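Local coordinates for bifunctional endomannanase/endoglucanase (Caldanaerobius polysaccharolyticus, PDB 3W0K), which probably hydrolyses internal beta-1,4 linkages of both mannan and glucan chains, as a family 5 glycoside hydrolase with a beta/alpha barrel, at residues C80-R85 with L134-P139. Residues are numbered along the deposited sequence; the frame is centred on the assembly and turned at random.
Sequences CLNLHR and LVNEPP. With TRS (2-amino-2-hydroxymethyl-propane-1,3-diol), chain C.
The side chain of Leu-134 points away from Leu-83 and packs on Ile-171 and Ile-173, but its carbonyl O lies 3.6 Å from Leu-83 CB and accepts a hydrogen bond from the indole of Trp-115. At Val-135 the contact is through the backbone, the CA hydrogen pointing at Leu-83 O. The same oxygen accepts the backbone hydrogen bond from Asn-136 N (3.0 Å, 160° at the hydrogen), which is the stronger of the two contacts. Asn-136 makes the largest single contribution to the buried surface. Its CB lies 3.4 Å from Asn-82 OD1, while Asn-82 ND2 is bonded to Asp-133 O. With CG anti to the backbone N (chi1 179°), the Asn-136 amide runs alongside the His-84 imidazole, the two planes 28° apart and CG 3.3 Å from His-84 CD2. OD1 accepts from Arg-40; ND2 donates to Glu-137 OE1 (3.1 Å), from above the carboxylate plane, and to a water molecule that also donates to the carbonyl oxygens of His-84 and Asn-136. An alanine here would probably leave Arg-40 without this acceptor, deprive Glu-137 OE1 of a donor and open a gap beside the imidazole. Glu-137 reaches the Tris molecule, its OE1 2.9 Å from the amine; OE2 forms a salt bridge with Arg-196. His-84 NE2 meets Tris O2 at 2.8 Å. The segments thus meet at the C-terminal mouth of the (beta/alpha)8 barrel, where Asn-Glu-Pro is characteristic of family 5 glycoside hydrolases, its glutamate consistent with the acid/base and Glu-258 with the nucleophile.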
ATOM      1  N   CYS A  80       3.812   6.078  -6.740  1.00  8.21           N
ATOM      2  CA  CYS A  80       3.049   6.543  -5.594  1.00  8.66           C
ATOM      3  C   CYS A  80       3.956   6.480  -4.371  1.00  8.14           C
ATOM      4  O   CYS A  80       4.304   5.393  -3.900  1.00  9.59           O
ATOM      5  CB  CYS A  80       1.812   5.670  -5.382  1.00  8.10           C
ATOM      6  SG  CYS A  80       0.835   6.157  -3.946  1.00 10.46           S
ATOM      7  N   LEU A  81       4.371   7.650  -3.892  1.00  7.95           N
ATOM      8  CA  LEU A  81       5.250   7.753  -2.727  1.00  7.91           C
ATOM      9  C   LEU A  81       4.419   7.701  -1.452  1.00  7.66           C
ATOM     10  O   LEU A  81       3.493   8.490  -1.276  1.00  7.95           O
ATOM     11  CB  LEU A  81       6.044   9.063  -2.779  1.00  8.66           C
ATOM     12  CG  LEU A  81       6.976   9.359  -1.600  1.00  8.49           C
ATOM     13  CD1 LEU A  81       8.087   8.325  -1.520  1.00 11.32           C
ATOM     14  CD2 LEU A  81       7.559  10.762  -1.756  1.00 11.34           C
ATOM     15  N   ASN A  82       4.777   6.789  -0.553  1.00  7.93           N
ATOM     16  CA  ASN A  82       4.051   6.616   0.700  1.00  7.15           C
ATOM     17  C   ASN A  82       4.942   6.669   1.934  1.00  8.22           C
ATOM     18  O   ASN A  82       6.052   6.141   1.923  1.00  8.70           O
ATOM     19  CB  ASN A  82       3.326   5.257   0.682  1.00  8.15           C
ATOM     20  CG  ASN A  82       2.832   4.829   2.062  1.00  7.79           C
ATOM     21  OD1 ASN A  82       3.360   3.890   2.661  1.00  7.79           O
ATOM     22  ND2 ASN A  82       1.828   5.529   2.576  1.00  8.67           N
ATOM     23  N   LEU A  83       4.472   7.334   2.989  1.00  8.26           N
ATOM     24  CA  LEU A  83       5.223   7.332   4.239  1.00  8.73           C
ATOM     25  C   LEU A  83       4.665   6.122   4.988  1.00  7.32           C
ATOM     26  O   LEU A  83       3.509   6.130   5.421  1.00  9.08           O
ATOM     27  CB  LEU A  83       5.003   8.610   5.059  1.00 10.61           C
ATOM     28  CG  LEU A  83       5.721   9.884   4.609  1.00 11.32           C
ATOM     29  CD1 LEU A  83       5.545  10.962   5.675  1.00 10.80           C
ATOM     30  CD2 LEU A  83       7.202   9.609   4.395  1.00 14.35           C
ATOM     31  N   HIS A  84       5.448   5.046   5.035  1.00  8.23           N
ATOM     32  CA  HIS A  84       5.031   3.822   5.715  1.00  8.49           C
ATOM     33  C   HIS A  84       5.232   4.001   7.212  1.00  9.09           C
ATOM     34  O   HIS A  84       4.372   3.626   8.019  1.00  9.29           O
ATOM     35  CB  HIS A  84       5.813   2.621   5.203  1.00 10.10           C
ATOM     36  CG  HIS A  84       5.239   1.317   5.646  1.00 10.35           C
ATOM     37  ND1 HIS A  84       5.661   0.670   6.786  1.00 12.88           N
ATOM     38  CD2 HIS A  84       4.233   0.567   5.137  1.00 12.66           C
ATOM     39  CE1 HIS A  84       4.935  -0.419   6.965  1.00 11.42           C
ATOM     40  NE2 HIS A  84       4.062  -0.504   5.978  1.00 12.32           N
ATOM     41  N   ARG A  85       6.425   4.459   7.574  1.00  9.06           N
ATOM     42  CA  ARG A  85       6.724   4.804   8.954  1.00  8.85           C
ATOM     43  C   ARG A  85       6.845   6.314   8.813  1.00  9.03           C
ATOM     44  O   ARG A  85       7.686   6.815   8.056  1.00  8.95           O
ATOM     45  CB  ARG A  85       8.036   4.206   9.476  1.00  9.70           C
ATOM     46  CG  ARG A  85       8.357   4.699  10.901  1.00  9.20           C
ATOM     47  CD  ARG A  85       9.533   3.978  11.543  1.00  9.97           C
ATOM     48  NE  ARG A  85       9.224   2.582  11.844  1.00  9.67           N
ATOM     49  CZ  ARG A  85       8.607   2.154  12.941  1.00 10.51           C
ATOM     50  NH1 ARG A  85       8.212   3.010  13.879  1.00 10.74           N
ATOM     51  NH2 ARG A  85       8.373   0.855  13.095  1.00 11.00           N
ATOM     52  N   LEU A 134      -0.376   9.674   1.819  1.00  8.73           N
ATOM     53  CA  LEU A 134      -0.048  10.272   3.114  1.00  8.07           C
ATOM     54  C   LEU A 134       0.546   9.442   4.242  1.00  7.56           C
ATOM     55  O   LEU A 134       1.630   9.756   4.744  1.00  8.76           O
ATOM     56  CB  LEU A 134      -1.219  11.123   3.616  1.00  7.97           C
ATOM     57  CG  LEU A 134      -1.748  12.140   2.598  1.00  8.28           C
ATOM     58  CD1 LEU A 134      -2.700  13.099   3.300  1.00  8.73           C
ATOM     59  CD2 LEU A 134      -0.605  12.932   1.960  1.00 10.90           C
ATOM     60  N   VAL A 135      -0.156   8.399   4.661  1.00  6.71           N
ATOM     61  CA  VAL A 135       0.353   7.566   5.737  1.00  7.85           C
ATOM     62  C   VAL A 135      -0.215   6.163   5.602  1.00  8.36           C
ATOM     63  O   VAL A 135      -1.421   5.975   5.435  1.00  9.24           O
ATOM     64  CB  VAL A 135       0.066   8.195   7.141  1.00  7.77           C
ATOM     65  CG1 VAL A 135      -1.422   8.486   7.322  1.00 10.62           C
ATOM     66  CG2 VAL A 135       0.590   7.285   8.250  1.00  9.15           C
ATOM     67  N   ASN A 136       0.672   5.178   5.634  1.00  7.58           N
ATOM     68  CA  ASN A 136       0.244   3.801   5.482  1.00  7.41           C
ATOM     69  C   ASN A 136      -0.636   3.271   6.599  1.00  8.87           C
ATOM     70  O   ASN A 136      -0.344   3.451   7.777  1.00  8.70           O
ATOM     71  CB  ASN A 136       1.451   2.871   5.337  1.00  6.59           C
ATOM     72  CG  ASN A 136       1.038   1.414   5.197  1.00  7.78           C
ATOM     73  OD1 ASN A 136       0.608   0.987   4.132  1.00  7.73           O
ATOM     74  ND2 ASN A 136       1.131   0.660   6.289  1.00  8.08           N
ATOM     75  N   GLU A 137      -1.726   2.628   6.193  1.00  8.61           N
ATOM     76  CA  GLU A 137      -2.662   1.957   7.090  1.00  9.06           C
ATOM     77  C   GLU A 137      -2.864   2.491   8.514  1.00  8.03           C
ATOM     78  O   GLU A 137      -2.334   1.925   9.476  1.00  9.13           O
ATOM     79  CB  GLU A 137      -2.267   0.472   7.152  1.00  8.36           C
ATOM     80  CG  GLU A 137      -2.249  -0.213   5.776  1.00  9.25           C
ATOM     81  CD  GLU A 137      -1.526  -1.556   5.751  1.00 11.17           C
ATOM     82  OE1 GLU A 137      -0.672  -1.820   6.626  1.00 10.88           O
ATOM     83  OE2 GLU A 137      -1.798  -2.352   4.824  1.00 10.91           O
ATOM     84  N   PRO A 138      -3.624   3.593   8.667  1.00  8.80           N
ATOM     85  CA  PRO A 138      -3.889   4.170   9.993  1.00  8.83           C
ATOM     86  C   PRO A 138      -4.535   3.091  10.870  1.00  9.68           C
ATOM     87  O   PRO A 138      -5.140   2.144  10.359  1.00 10.21           O
ATOM     88  CB  PRO A 138      -4.866   5.306   9.682  1.00  9.15           C
ATOM     89  CG  PRO A 138      -4.450   5.740   8.322  1.00 12.08           C
ATOM     90  CD  PRO A 138      -4.214   4.427   7.606  1.00  9.94           C
ATOM     91  N   PRO A 139      -4.424   3.224  12.202  1.00  9.44           N
ATOM     92  CA  PRO A 139      -4.988   2.246  13.134  1.00  9.76           C
ATOM     93  C   PRO A 139      -6.503   2.249  13.270  1.00  8.92           C
ATOM     94  O   PRO A 139      -7.209   3.021  12.617  1.00 10.51           O
ATOM     95  CB  PRO A 139      -4.314   2.617  14.451  1.00 10.49           C
ATOM     96  CG  PRO A 139      -4.236   4.105  14.362  1.00  8.97           C
ATOM     97  CD  PRO A 139      -3.786   4.338  12.929  1.00 10.05           C
TER
HETATM   98  C   TRS C 401       2.090  -4.284   5.267  1.00 18.33           C
HETATM   99  C1  TRS C 401       2.599  -4.163   6.725  1.00 20.02           C
HETATM  100  C2  TRS C 401       2.867  -3.245   4.490  1.00 15.96           C
HETATM  101  C3  TRS C 401       2.454  -5.565   4.499  1.00 19.96           C
HETATM  102  N   TRS C 401       0.635  -4.056   5.241  1.00 15.87           N
HETATM  103  O1  TRS C 401       2.512  -2.728   7.169  1.00 23.87           O
HETATM  104  O2  TRS C 401       2.137  -1.929   4.604  1.00 13.24           O
HETATM  105  O3  TRS C 401       1.733  -6.769   5.076  1.00 23.20           O
HETATM  106  O   HOH W   1       2.018   2.316   8.665  1.00  7.76           O